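Local coordinates for iron-regulated outer membrane protein (Neisseria meningitidis, PDB 4B7O) that transports iron across the outer membrane as a TonB-dependent transporter, and may take up iron as siderophore complexes, at residues 241-246 with 278-283; 483-488 with 506-511; 202-207 with 215-220; 354-359 with 390-395; 261-266 with 316-321. One frame throughout, in Å; residues are numbered along the deposited sequence.

Contact 1: residues 241-246 with 278-283; sequences VPYSAL and IRTVRE
Y243 meets I278 and T280 with its ring. Its backbone is in the left-handed helical conformation (phi 60°), and with CG anti to the carbonyl carbon (chi1 -48°) the ring lies between I278 and T280. Its CD1 lies 3.6 Å from CG2 of I278, and CD2 touches T280 CG2 at 3.7 Å. The carbonyl of Y243 carries the polar part of the contact: R279 NH1 gives Y243 O a weak, bent bond (3.1 Å, 134°), and a water donates to the same oxygen while accepting from T280 N, at 2.7 Å from Y243 O and 2.8 Å from T280 N. S244 turns its hydroxyl back into its own loop, where OG donates to V241 O in the carbonyl plane and also bonds Y226 N. Further on, L246 lies against R279: CD1 sits 4.0 Å above the guanidinium plane, over its centre, and CD2 touches R279 CD at 3.6 Å. The bends at chi2 and chi3 fold the arginine back toward this leucine. Its NH2 makes a salt bridge to E283 OE1 (2.9 Å), approaching from above the carboxylate plane, and also bonds N101 O of the plug. E283 is further tied to R304 and T103, and S244 O to N101 ND2. Two inter-strand loops thus meet each other and the plug at a barrel end, as in TonB-dependent receptors.

Contact 2: residues 483-488 with 506-511; sequences NLNPSF and YASRSP
Y506 and P486 are joined by backbone and side chain: Y506 N donates to P486 O at 3.1 Å and 165°. The same oxygen lies at the edge of the Y506 ring, while P486 CD touches Y506 CB at 3.5 Å and its CG meets ring atom CD2 at 3.6 Å. Toward N483 the backbones part, CA-CA rising from 5.1 Å for N485 and Y506 to 7.3 Å for N483 and S508, and a side chain spans the gap: N485 ND2 donates to S508 OG at 3.1 Å, the hydroxyl lying somewhat off the amide plane. The asparagine CG is anti to the carbonyl carbon (chi1 -57°), which brings the amide across to S508. In the second shell, R536 NE bonds N485 OD1, fixing the amide's orientation, and R536 NH2 bonds L484 O; D467 is a weak partner of ND2. R509 reaches D118 of the plug. This is a splaying antiparallel beta hairpin in the wall of a TonB-dependent barrel.

Contact 3: residues 202-207 with 215-220; sequences GASVFG and LFSYNR
Five consecutive residue pairs, from G202 with N219 to F206 with L215, make this a regular antiparallel pairing of the two strands of a beta hairpin, their short axes 4.7 Å apart and 176° from each other in direction. A203 and Y218 exchange two backbone bonds of 2.9 Å (A203 N to Y218 O, Y218 N to A203 O), and V205 and F216 do the same, F216 N reaching V205 O at 2.7 Å. In the non-hydrogen-bonded pair between them, S204 OG is close to two oxygens, 2.8 Å from S217 OG and 3.1 Å from F216 O. Chi1 of -167°, which swings OG away from its own N, puts it there. The hairpin belongs to the wall of the TonB-dependent beta-barrel, and its two faces differ accordingly. A203, V205, F216 and Y218 share one face, apolar but for the tyrosine hydroxyl and consistent with a lipid-facing surface. The other carries F206 and L215, whose CB atoms meet at 4.0 Å and whose side chains pack on L177 of helix 174-177. Farther along this face, G202 lacks a side chain, and N219 bends over it, ND2 standing 3.5 Å from the glycine CA and bonding N190 weakly.

Contact 4: residues 354-359 with 390-395; sequences PNHTRI and KPQAFL
Q392 grips the 354-359 segment with both ends of its amide, and this is the tight part of the contact. Its NE2 donates to P354 O at 3.0 Å and 168°, with the oxygen nearly in the amide plane, while OE1 accepts twice from H356. The ring's ND1 comes in almost along the C=O axis at 2.9 Å from Q392 OE1; the backbone N of H356 reaches the same oxygen from above the carbonyl plane. Three bonds therefore fix the amide's rotation. CG anti to the backbone N (chi1 -172°) and an extended chain carry the amide across; Q392 CB is 3.6 Å from N355 OD1, and the amide nitrogen of N355 is held by D342. The H356 ring also meets Y338. Toward R358 the contact changes character. Backbone bonds persist, K390 N reaching R358 O at 2.9 Å, but here no side-chain bond crosses: K390 CD lies over one guanidinium face, 3.4 Å from R358 NH2. There R358 NH2 and K390 NZ stand 3.6 Å apart, two like charges with weak outside partners, E334 and T360 respectively. Where strands 355-373 and 376-391 open into loops, a glutamine thus extends the antiparallel pairing of a TonB-dependent barrel hairpin beyond its last backbone bonds.

Contact 5: residues 261-266 with 316-321; sequences DGDHRI and TGKDLG
The H264 ring stands beside G317 and L320: L320 CD1 is at its edge, 4.3 Å from NE2, while G317 CA approaches obliquely, 4.1 Å from CD2. Beyond the two segments, the ring also meets that of F259, their planes only about 20° apart. With no side chain on the glycine, it is the G317 CA itself that lies beside the imidazole. The second flat group is the D263 carboxylate. Its OD1 rests on the aliphatic part of K318, 3.2 Å from CD, and the two side chains cross at about a right angle; the opposite charges do not touch, since K318 NZ, carried aside by three successive bends, stays 4.7 Å from D263 OD1. The carboxylate of D319 is turned 72° against it, with the two OD2 atoms of D263 and D319 3.6 Å apart, so each would be expected to raise the other's proton affinity somewhat. The backbones beneath are joined by regular strand bonds. K318 N donates to D263 O at 3.1 Å, and R265 and T316 form a hydrogen-bonded antiparallel pair, T316 N to R265 O being 2.9 Å. R265, its CG anti to the backbone N and its chain extended, leads away to a salt bridge with D213. At this exposed rim, strands 264-276 and 303-320 pair beside the short turns joining them to their other neighbours, an antiparallel meander characteristic of outer-membrane beta-barrels.

How the contacts relate
Contacts 1 and 5 mark opposite ends of the same barrel wall: strands 246-259 and 264-276 run between them, their segments alternate along the chain, and their centres lie 48 Å apart. Contact 3 sits in the neighbouring strands of the same wall, its nearest atoms about 7 Å from contact 1 and about 8 Å from contact 5. Contact 4 lies at the same loop end as contact 1, nearest atoms about 10 Å apart. Contact 2, about 12 Å from contact 4 by nearest atoms, is across the chain's centre from contacts 1 and 3. Plug residues are held by both contact 1, through N101, and contact 2, through D118; the centres of contacts 1 and 2 are 38 Å apart.

Contact 1: residues 241-246 with 278-283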
# COMPACT_ATOMS: atom_id res chain seq x y z
N VAL A 241 4.48 5.27 -23.54
CA VAL A 241 5.52 5.34 -22.54
C VAL A 241 6.27 4.00 -22.65
O VAL A 241 5.71 2.92 -22.39
CB VAL A 241 4.89 5.55 -21.14
CG1 VAL A 241 5.94 5.51 -20.04
CG2 VAL A 241 4.10 6.86 -21.08
N PRO A 242 7.54 4.04 -23.05
CA PRO A 242 8.25 2.77 -23.33
C PRO A 242 8.42 1.79 -22.11
O PRO A 242 8.70 2.23 -20.97
CB PRO A 242 9.60 3.24 -23.85
CG PRO A 242 9.31 4.59 -24.38
CD PRO A 242 8.31 5.21 -23.47
N TYR A 243 8.26 0.49 -22.37
CA TYR A 243 8.37 -0.57 -21.33
C TYR A 243 7.38 -0.40 -20.19
O TYR A 243 7.68 -0.59 -19.02
CB TYR A 243 9.80 -0.68 -20.79
CG TYR A 243 10.80 -0.72 -21.93
CD1 TYR A 243 10.84 -1.82 -22.80
CD2 TYR A 243 11.66 0.34 -22.17
CE1 TYR A 243 11.71 -1.86 -23.87
CE2 TYR A 243 12.54 0.30 -23.24
CZ TYR A 243 12.56 -0.80 -24.08
OH TYR A 243 13.42 -0.86 -25.16
N SER A 244 6.17 -0.08 -20.57
CA SER A 244 5.14 0.15 -19.60
C SER A 244 4.12 -0.94 -19.70
O SER A 244 3.08 -0.84 -19.08
CB SER A 244 4.51 1.54 -19.80
OG SER A 244 3.81 1.64 -21.02
N ALA A 245 4.45 -1.99 -20.47
CA ALA A 245 3.57 -3.16 -20.70
C ALA A 245 3.75 -4.18 -19.61
O ALA A 245 4.88 -4.48 -19.21
CB ALA A 245 3.88 -3.83 -22.07
N LEU A 246 2.67 -4.74 -19.11
CA LEU A 246 2.79 -5.82 -18.15
C LEU A 246 1.75 -6.85 -18.37
O LEU A 246 0.57 -6.52 -18.55
CB LEU A 246 2.65 -5.30 -16.73
CG LEU A 246 3.93 -4.67 -16.16
CD1 LEU A 246 3.63 -4.12 -14.76
CD2 LEU A 246 5.13 -5.62 -16.12
N ILE A 278 8.88 -6.78 -20.35
CA ILE A 278 10.16 -6.17 -20.61
C ILE A 278 10.16 -4.84 -19.86
O ILE A 278 9.47 -3.93 -20.23
CB ILE A 278 10.37 -5.94 -22.15
CG1 ILE A 278 10.13 -7.23 -22.96
CG2 ILE A 278 11.74 -5.34 -22.47
CD1 ILE A 278 10.48 -8.46 -22.17
N ARG A 279 10.99 -4.76 -18.83
CA ARG A 279 10.97 -3.69 -17.86
C ARG A 279 12.37 -3.15 -17.62
O ARG A 279 13.30 -3.95 -17.44
CB ARG A 279 10.39 -4.19 -16.52
CG ARG A 279 8.96 -4.69 -16.61
CD ARG A 279 7.96 -3.54 -16.70
NE ARG A 279 7.65 -2.99 -15.38
CZ ARG A 279 6.94 -1.88 -15.19
NH1 ARG A 279 6.45 -1.19 -16.22
NH2 ARG A 279 6.72 -1.45 -13.96
N THR A 280 12.48 -1.81 -17.58
CA THR A 280 13.75 -1.08 -17.32
C THR A 280 14.45 -1.38 -15.99
O THR A 280 13.86 -1.97 -15.05
CB THR A 280 13.55 0.47 -17.43
OG1 THR A 280 12.50 0.91 -16.55
CG2 THR A 280 13.20 0.89 -18.87
N VAL A 281 15.71 -0.96 -15.89
CA VAL A 281 16.45 -1.22 -14.67
C VAL A 281 15.76 -0.49 -13.51
O VAL A 281 15.41 -1.11 -12.52
CB VAL A 281 17.97 -0.92 -14.80
CG1 VAL A 281 18.68 -1.01 -13.43
CG2 VAL A 281 18.59 -1.95 -15.75
N ARG A 282 15.53 0.81 -13.70
CA ARG A 282 14.75 1.68 -12.82
C ARG A 282 13.30 1.83 -13.24
O ARG A 282 12.96 2.68 -14.07
CB ARG A 282 15.37 3.06 -12.84
CG ARG A 282 16.85 3.07 -12.57
CD ARG A 282 17.37 4.39 -13.05
NE ARG A 282 18.78 4.34 -13.27
CZ ARG A 282 19.36 3.61 -14.23
NH1 ARG A 282 18.60 2.87 -15.05
NH2 ARG A 282 20.68 3.59 -14.38
N GLU A 283 12.42 1.02 -12.66
CA GLU A 283 11.05 1.01 -13.14
C GLU A 283 10.40 2.41 -13.01
O GLU A 283 9.52 2.73 -13.78
CB GLU A 283 10.26 -0.09 -12.46
CG GLU A 283 10.69 -1.51 -12.83
CD GLU A 283 9.65 -2.56 -12.44
OE1 GLU A 283 8.59 -2.17 -11.87
OE2 GLU A 283 9.85 -3.77 -12.70
O HOH W 1 9.90 -0.65 -17.40

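Contact 2: residues 483-488 with 506-511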
# COMPACT_ATOMS: atom_id res chain seq x y z
N ASN A 483 10.52 -0.45 22.47
CA ASN A 483 9.90 0.80 22.87
C ASN A 483 8.54 0.45 23.50
O ASN A 483 7.94 -0.58 23.16
CB ASN A 483 9.65 1.76 21.70
CG ASN A 483 10.89 2.11 20.89
OD1 ASN A 483 11.57 1.24 20.35
ND2 ASN A 483 11.15 3.41 20.74
N LEU A 484 8.05 1.31 24.39
CA LEU A 484 6.65 1.24 24.88
C LEU A 484 5.82 2.30 24.15
O LEU A 484 6.22 3.46 24.10
CB LEU A 484 6.60 1.51 26.40
CG LEU A 484 6.59 0.32 27.37
CD1 LEU A 484 5.39 -0.61 27.22
CD2 LEU A 484 7.87 -0.50 27.25
N ASN A 485 4.69 1.91 23.60
CA ASN A 485 3.91 2.88 22.86
C ASN A 485 2.51 3.03 23.39
O ASN A 485 1.71 2.08 23.28
CB ASN A 485 3.89 2.53 21.39
CG ASN A 485 5.26 2.43 20.78
OD1 ASN A 485 6.02 3.43 20.64
ND2 ASN A 485 5.57 1.26 20.37
N PRO A 486 2.20 4.20 23.99
CA PRO A 486 0.92 4.44 24.64
C PRO A 486 -0.03 5.12 23.71
O PRO A 486 0.37 5.98 22.95
CB PRO A 486 1.29 5.41 25.77
CG PRO A 486 2.47 6.15 25.29
CD PRO A 486 3.21 5.20 24.40
N SER A 487 -1.28 4.73 23.74
CA SER A 487 -2.22 5.43 22.90
C SER A 487 -3.57 5.63 23.58
O SER A 487 -4.01 4.74 24.34
CB SER A 487 -2.39 4.65 21.59
OG SER A 487 -3.07 3.43 21.83
N PHE A 488 -4.24 6.74 23.27
CA PHE A 488 -5.66 6.89 23.65
C PHE A 488 -6.45 7.72 22.67
O PHE A 488 -5.92 8.54 21.95
CB PHE A 488 -5.80 7.39 25.16
CG PHE A 488 -5.48 8.88 25.38
CD1 PHE A 488 -4.35 9.47 24.86
CD2 PHE A 488 -6.35 9.68 26.14
CE1 PHE A 488 -4.09 10.83 25.05
CE2 PHE A 488 -6.11 11.03 26.35
CZ PHE A 488 -4.97 11.61 25.81
N TYR A 506 1.13 6.96 20.10
CA TYR A 506 2.49 6.64 19.79
C TYR A 506 2.54 5.31 19.04
O TYR A 506 1.70 4.37 19.28
CB TYR A 506 3.28 6.46 21.09
CG TYR A 506 3.70 7.78 21.67
CD1 TYR A 506 4.86 8.39 21.23
CD2 TYR A 506 2.89 8.46 22.60
CE1 TYR A 506 5.24 9.62 21.72
CE2 TYR A 506 3.27 9.68 23.11
CZ TYR A 506 4.44 10.25 22.68
OH TYR A 506 4.82 11.46 23.18
N ALA A 507 3.50 5.23 18.12
CA ALA A 507 3.83 3.93 17.44
C ALA A 507 5.26 3.95 16.95
O ALA A 507 5.84 5.04 16.67
CB ALA A 507 2.83 3.60 16.29
N SER A 508 5.85 2.76 16.87
CA SER A 508 7.24 2.69 16.36
C SER A 508 7.36 1.78 15.15
O SER A 508 6.61 0.83 15.01
CB SER A 508 8.24 2.28 17.44
OG SER A 508 7.69 1.19 18.16
N ARG A 509 8.32 2.09 14.31
CA ARG A 509 8.65 1.26 13.18
C ARG A 509 10.16 1.00 13.18
O ARG A 509 10.94 1.94 13.24
CB ARG A 509 8.29 2.00 11.93
CG ARG A 509 7.96 1.11 10.76
CD ARG A 509 7.19 1.95 9.76
NE ARG A 509 7.22 1.39 8.43
CZ ARG A 509 6.36 0.51 7.99
NH1 ARG A 509 5.38 0.12 8.78
NH2 ARG A 509 6.46 0.05 6.75
N SER A 510 10.53 -0.28 13.15
CA SER A 510 11.93 -0.74 13.02
C SER A 510 12.56 -0.43 11.70
O SER A 510 11.88 -0.37 10.68
CB SER A 510 11.96 -2.27 13.16
OG SER A 510 11.04 -2.91 12.29
N PRO A 511 13.88 -0.22 11.69
CA PRO A 511 14.60 0.17 10.46
C PRO A 511 14.30 -0.84 9.38
O PRO A 511 14.19 -2.02 9.69
CB PRO A 511 16.06 0.00 10.84
CG PRO A 511 16.11 -0.14 12.32
CD PRO A 511 14.74 -0.13 12.88

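Contact 3: residues 202-207 with 215-220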
# COMPACT_ATOMS: atom_id res chain seq x y z
N GLY A 202 -10.98 -13.22 -16.65
CA GLY A 202 -10.84 -13.95 -15.44
C GLY A 202 -11.97 -14.91 -15.25
O GLY A 202 -13.01 -14.77 -15.86
N ALA A 203 -11.75 -15.90 -14.40
CA ALA A 203 -12.79 -16.83 -14.10
C ALA A 203 -12.69 -17.25 -12.63
O ALA A 203 -11.60 -17.39 -12.03
CB ALA A 203 -12.66 -18.04 -14.98
N SER A 204 -13.84 -17.48 -12.04
CA SER A 204 -13.84 -17.97 -10.71
C SER A 204 -14.85 -19.11 -10.52
O SER A 204 -15.92 -19.10 -11.17
CB SER A 204 -14.10 -16.81 -9.74
OG SER A 204 -13.80 -17.26 -8.44
N VAL A 205 -14.52 -20.08 -9.67
CA VAL A 205 -15.52 -21.08 -9.19
C VAL A 205 -15.52 -21.19 -7.62
O VAL A 205 -14.49 -21.03 -6.97
CB VAL A 205 -15.29 -22.44 -9.91
CG1 VAL A 205 -13.94 -23.04 -9.56
CG2 VAL A 205 -16.40 -23.44 -9.62
N PHE A 206 -16.67 -21.39 -7.00
CA PHE A 206 -16.80 -21.21 -5.58
C PHE A 206 -18.05 -21.87 -5.08
O PHE A 206 -19.00 -22.15 -5.83
CB PHE A 206 -16.93 -19.70 -5.24
CG PHE A 206 -17.85 -18.96 -6.15
CD1 PHE A 206 -17.36 -18.37 -7.32
CD2 PHE A 206 -19.20 -18.86 -5.87
CE1 PHE A 206 -18.21 -17.73 -8.20
CE2 PHE A 206 -20.08 -18.23 -6.74
CZ PHE A 206 -19.58 -17.64 -7.91
N GLY A 207 -18.10 -22.07 -3.78
CA GLY A 207 -19.35 -22.52 -3.16
C GLY A 207 -19.18 -22.80 -1.69
O GLY A 207 -18.08 -22.66 -1.10
N LEU A 215 -13.10 -21.43 -2.72
CA LEU A 215 -13.11 -20.70 -3.92
C LEU A 215 -11.82 -20.92 -4.69
O LEU A 215 -10.77 -21.02 -4.10
CB LEU A 215 -13.38 -19.24 -3.54
CG LEU A 215 -12.93 -18.05 -4.31
CD1 LEU A 215 -13.84 -16.90 -3.88
CD2 LEU A 215 -11.51 -17.76 -3.92
N PHE A 216 -11.92 -20.99 -6.01
CA PHE A 216 -10.71 -20.82 -6.81
C PHE A 216 -10.87 -19.72 -7.86
O PHE A 216 -11.84 -19.71 -8.62
CB PHE A 216 -10.19 -22.13 -7.40
CG PHE A 216 -9.02 -21.95 -8.30
CD1 PHE A 216 -7.74 -21.82 -7.77
CD2 PHE A 216 -9.20 -21.85 -9.69
CE1 PHE A 216 -6.63 -21.61 -8.61
CE2 PHE A 216 -8.10 -21.63 -10.54
CZ PHE A 216 -6.82 -21.52 -10.00
N SER A 217 -9.91 -18.82 -7.91
CA SER A 217 -10.01 -17.69 -8.82
C SER A 217 -8.76 -17.36 -9.61
O SER A 217 -7.66 -17.26 -9.06
CB SER A 217 -10.41 -16.46 -8.07
OG SER A 217 -11.42 -15.88 -8.80
N TYR A 218 -8.95 -17.10 -10.91
CA TYR A 218 -7.87 -16.80 -11.80
C TYR A 218 -8.16 -15.49 -12.54
O TYR A 218 -9.29 -15.27 -13.00
CB TYR A 218 -7.75 -17.94 -12.83
CG TYR A 218 -6.70 -17.63 -13.86
CD1 TYR A 218 -5.33 -17.66 -13.52
CD2 TYR A 218 -7.05 -17.26 -15.15
CE1 TYR A 218 -4.35 -17.35 -14.45
CE2 TYR A 218 -6.07 -16.96 -16.10
CZ TYR A 218 -4.72 -17.01 -15.74
OH TYR A 218 -3.76 -16.70 -16.67
N ASN A 219 -7.16 -14.66 -12.74
CA ASN A 219 -7.37 -13.41 -13.45
C ASN A 219 -6.14 -13.00 -14.24
O ASN A 219 -5.00 -13.05 -13.76
CB ASN A 219 -7.76 -12.28 -12.49
CG ASN A 219 -8.71 -11.27 -13.14
OD1 ASN A 219 -8.28 -10.23 -13.72
ND2 ASN A 219 -10.01 -11.58 -13.06
N ARG A 220 -6.35 -12.57 -15.47
CA ARG A 220 -5.22 -12.09 -16.18
C ARG A 220 -5.50 -10.77 -16.80
O ARG A 220 -6.59 -10.50 -17.21
CB ARG A 220 -4.74 -13.11 -17.19
CG ARG A 220 -3.99 -12.48 -18.34
CD ARG A 220 -3.49 -13.55 -19.27
NE ARG A 220 -2.32 -13.14 -20.05
CZ ARG A 220 -2.25 -13.27 -21.39
NH1 ARG A 220 -3.30 -13.75 -22.06
NH2 ARG A 220 -1.15 -12.90 -22.05

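Contact 4: residues 354-359 with 390-395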
# COMPACT_ATOMS: atom_id res chain seq x y z
N PRO A 354 19.96 -15.54 -15.87
CA PRO A 354 18.92 -15.47 -14.84
C PRO A 354 19.43 -14.95 -13.48
O PRO A 354 20.51 -15.35 -13.03
CB PRO A 354 18.41 -16.92 -14.75
CG PRO A 354 18.74 -17.56 -16.05
CD PRO A 354 19.97 -16.84 -16.57
N ASN A 355 18.66 -14.05 -12.87
CA ASN A 355 18.92 -13.58 -11.51
C ASN A 355 17.65 -13.67 -10.66
O ASN A 355 16.65 -13.13 -11.06
CB ASN A 355 19.44 -12.14 -11.53
CG ASN A 355 20.02 -11.73 -10.20
OD1 ASN A 355 20.31 -12.60 -9.39
ND2 ASN A 355 20.21 -10.41 -9.97
N HIS A 356 17.70 -14.37 -9.53
CA HIS A 356 16.56 -14.62 -8.66
C HIS A 356 16.82 -13.91 -7.39
O HIS A 356 17.88 -14.07 -6.80
CB HIS A 356 16.37 -16.10 -8.33
CG HIS A 356 15.93 -16.91 -9.50
ND1 HIS A 356 16.77 -17.20 -10.55
CD2 HIS A 356 14.69 -17.50 -9.81
CE1 HIS A 356 16.10 -17.94 -11.47
NE2 HIS A 356 14.83 -18.10 -11.03
N THR A 357 15.84 -13.12 -6.95
CA THR A 357 15.91 -12.44 -5.67
C THR A 357 14.61 -12.70 -4.91
O THR A 357 13.49 -12.60 -5.48
CB THR A 357 16.17 -10.93 -5.83
OG1 THR A 357 16.98 -10.70 -6.99
CG2 THR A 357 16.89 -10.38 -4.57
N ARG A 358 14.77 -13.03 -3.63
CA ARG A 358 13.65 -13.44 -2.84
C ARG A 358 13.58 -12.70 -1.52
O ARG A 358 14.61 -12.41 -0.92
CB ARG A 358 13.73 -14.96 -2.58
CG ARG A 358 12.46 -15.68 -2.95
CD ARG A 358 12.66 -17.16 -3.26
NE ARG A 358 12.97 -17.90 -2.05
CZ ARG A 358 14.09 -18.60 -1.89
NH1 ARG A 358 14.98 -18.64 -2.87
NH2 ARG A 358 14.33 -19.27 -0.76
N ILE A 359 12.36 -12.44 -1.04
CA ILE A 359 12.15 -11.91 0.30
C ILE A 359 11.08 -12.73 0.95
O ILE A 359 10.04 -12.97 0.36
CB ILE A 359 11.67 -10.48 0.30
CG1 ILE A 359 12.55 -9.60 -0.55
CG2 ILE A 359 11.69 -9.94 1.72
CD1 ILE A 359 11.98 -8.21 -0.65
N LYS A 390 17.00 -13.01 0.56
CA LYS A 390 17.88 -14.11 0.07
C LYS A 390 18.18 -13.87 -1.35
O LYS A 390 17.34 -14.20 -2.20
CB LYS A 390 17.16 -15.46 0.14
CG LYS A 390 16.24 -15.57 1.34
CD LYS A 390 15.27 -16.72 1.21
CE LYS A 390 14.60 -16.90 2.55
NZ LYS A 390 13.91 -18.20 2.63
N PRO A 391 19.31 -13.23 -1.66
CA PRO A 391 19.71 -13.01 -3.03
C PRO A 391 20.30 -14.30 -3.66
O PRO A 391 20.55 -15.27 -2.95
CB PRO A 391 20.77 -11.93 -2.90
CG PRO A 391 21.34 -12.11 -1.53
CD PRO A 391 20.33 -12.80 -0.69
N GLN A 392 20.49 -14.34 -4.98
CA GLN A 392 20.96 -15.57 -5.63
C GLN A 392 22.34 -15.99 -5.15
O GLN A 392 22.59 -17.16 -4.86
CB GLN A 392 20.99 -15.37 -7.13
CG GLN A 392 21.26 -16.64 -7.93
CD GLN A 392 20.67 -16.50 -9.32
OE1 GLN A 392 19.45 -16.72 -9.51
NE2 GLN A 392 21.51 -16.12 -10.31
N ALA A 393 23.26 -15.02 -5.09
CA ALA A 393 24.56 -15.23 -4.46
C ALA A 393 25.11 -13.88 -4.05
O ALA A 393 24.72 -12.85 -4.61
CB ALA A 393 25.48 -15.90 -5.45
N PHE A 394 26.02 -13.85 -3.09
CA PHE A 394 26.70 -12.61 -2.78
C PHE A 394 27.82 -12.24 -3.75
O PHE A 394 28.40 -13.12 -4.35
CB PHE A 394 27.14 -12.66 -1.34
CG PHE A 394 25.98 -12.80 -0.39
CD1 PHE A 394 25.25 -11.65 0.02
CD2 PHE A 394 25.54 -14.05 0.04
CE1 PHE A 394 24.16 -11.76 0.86
CE2 PHE A 394 24.42 -14.16 0.89
CZ PHE A 394 23.73 -13.01 1.29
N LEU A 395 28.09 -10.95 -3.94
CA LEU A 395 29.01 -10.48 -4.96
C LEU A 395 29.96 -9.40 -4.43
O LEU A 395 30.54 -8.63 -5.20
CB LEU A 395 28.28 -10.01 -6.20
CG LEU A 395 27.37 -11.02 -6.92
CD1 LEU A 395 26.31 -10.29 -7.75
CD2 LEU A 395 28.13 -12.01 -7.80

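Contact 5: residues 261-266 with 316-321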
# COMPACT_ATOMS: atom_id res chain seq x y z
N ASP A 261 -20.68 -25.21 15.97
CA ASP A 261 -22.01 -24.65 15.89
C ASP A 261 -22.06 -23.19 15.43
O ASP A 261 -23.00 -22.45 15.74
CB ASP A 261 -22.71 -24.83 17.25
CG ASP A 261 -24.13 -25.32 17.09
OD1 ASP A 261 -24.96 -24.52 16.59
OD2 ASP A 261 -24.41 -26.50 17.45
N GLY A 262 -21.06 -22.77 14.67
CA GLY A 262 -21.09 -21.45 14.10
C GLY A 262 -20.09 -20.54 14.76
O GLY A 262 -19.76 -19.49 14.22
N ASP A 263 -19.58 -20.93 15.90
CA ASP A 263 -18.63 -20.06 16.60
C ASP A 263 -17.19 -20.09 16.17
O ASP A 263 -16.37 -19.46 16.83
CB ASP A 263 -18.61 -20.41 18.08
CG ASP A 263 -19.83 -19.95 18.78
OD1 ASP A 263 -20.73 -19.36 18.11
OD2 ASP A 263 -19.88 -20.19 20.01
N HIS A 264 -16.84 -20.88 15.16
CA HIS A 264 -15.42 -20.99 14.82
C HIS A 264 -15.26 -21.07 13.38
O HIS A 264 -16.08 -21.67 12.65
CB HIS A 264 -14.82 -22.22 15.41
CG HIS A 264 -14.80 -22.23 16.89
ND1 HIS A 264 -15.93 -22.42 17.62
CD2 HIS A 264 -13.75 -22.09 17.80
CE1 HIS A 264 -15.62 -22.40 18.94
NE2 HIS A 264 -14.28 -22.19 19.04
N ARG A 265 -14.17 -20.48 12.92
CA ARG A 265 -13.94 -20.49 11.50
C ARG A 265 -12.44 -20.61 11.23
O ARG A 265 -11.65 -19.97 11.91
CB ARG A 265 -14.52 -19.21 10.92
CG ARG A 265 -14.59 -19.21 9.42
CD ARG A 265 -14.81 -17.80 8.91
NE ARG A 265 -14.69 -17.71 7.46
CZ ARG A 265 -15.06 -18.66 6.58
NH1 ARG A 265 -15.59 -19.81 6.97
NH2 ARG A 265 -14.90 -18.45 5.29
N ILE A 266 -12.08 -21.47 10.28
CA ILE A 266 -10.69 -21.62 9.82
C ILE A 266 -10.69 -21.41 8.31
O ILE A 266 -11.52 -21.97 7.57
CB ILE A 266 -10.15 -23.06 10.09
CG1 ILE A 266 -10.40 -23.44 11.52
CG2 ILE A 266 -8.64 -23.15 9.97
CD1 ILE A 266 -9.27 -22.94 12.40
N THR A 316 -10.89 -17.58 13.37
CA THR A 316 -11.81 -16.78 14.25
C THR A 316 -12.69 -17.58 15.21
O THR A 316 -13.64 -18.23 14.79
CB THR A 316 -12.76 -15.89 13.46
OG1 THR A 316 -12.02 -15.07 12.55
CG2 THR A 316 -13.61 -14.93 14.42
N GLY A 317 -12.39 -17.49 16.51
CA GLY A 317 -13.30 -18.02 17.56
C GLY A 317 -13.99 -17.05 18.54
O GLY A 317 -13.36 -16.12 19.05
N LYS A 318 -15.28 -17.30 18.80
CA LYS A 318 -16.07 -16.57 19.82
C LYS A 318 -16.43 -17.43 21.03
O LYS A 318 -16.66 -18.63 20.88
CB LYS A 318 -17.40 -16.08 19.25
CG LYS A 318 -17.53 -16.20 17.75
CD LYS A 318 -18.85 -16.89 17.42
CE LYS A 318 -20.10 -16.03 17.55
NZ LYS A 318 -20.11 -15.06 16.40
N ASP A 319 -16.49 -16.82 22.22
CA ASP A 319 -17.20 -17.40 23.37
C ASP A 319 -16.42 -18.51 23.94
O ASP A 319 -16.95 -19.57 24.21
CB ASP A 319 -18.58 -17.94 22.98
CG ASP A 319 -19.54 -16.84 22.59
OD1 ASP A 319 -19.34 -15.70 23.07
OD2 ASP A 319 -20.49 -17.10 21.81
N LEU A 320 -15.14 -18.24 24.11
CA LEU A 320 -14.18 -19.23 24.52
C LEU A 320 -13.91 -19.09 26.02
O LEU A 320 -12.74 -18.95 26.48
CB LEU A 320 -12.91 -19.01 23.71
CG LEU A 320 -11.94 -20.18 23.62
CD1 LEU A 320 -11.84 -20.64 22.16
CD2 LEU A 320 -10.59 -19.76 24.22
N GLY A 321 -14.99 -19.13 26.80
CA GLY A 321 -14.87 -18.90 28.24
C GLY A 321 -14.54 -17.45 28.49
O GLY A 321 -15.28 -16.56 28.08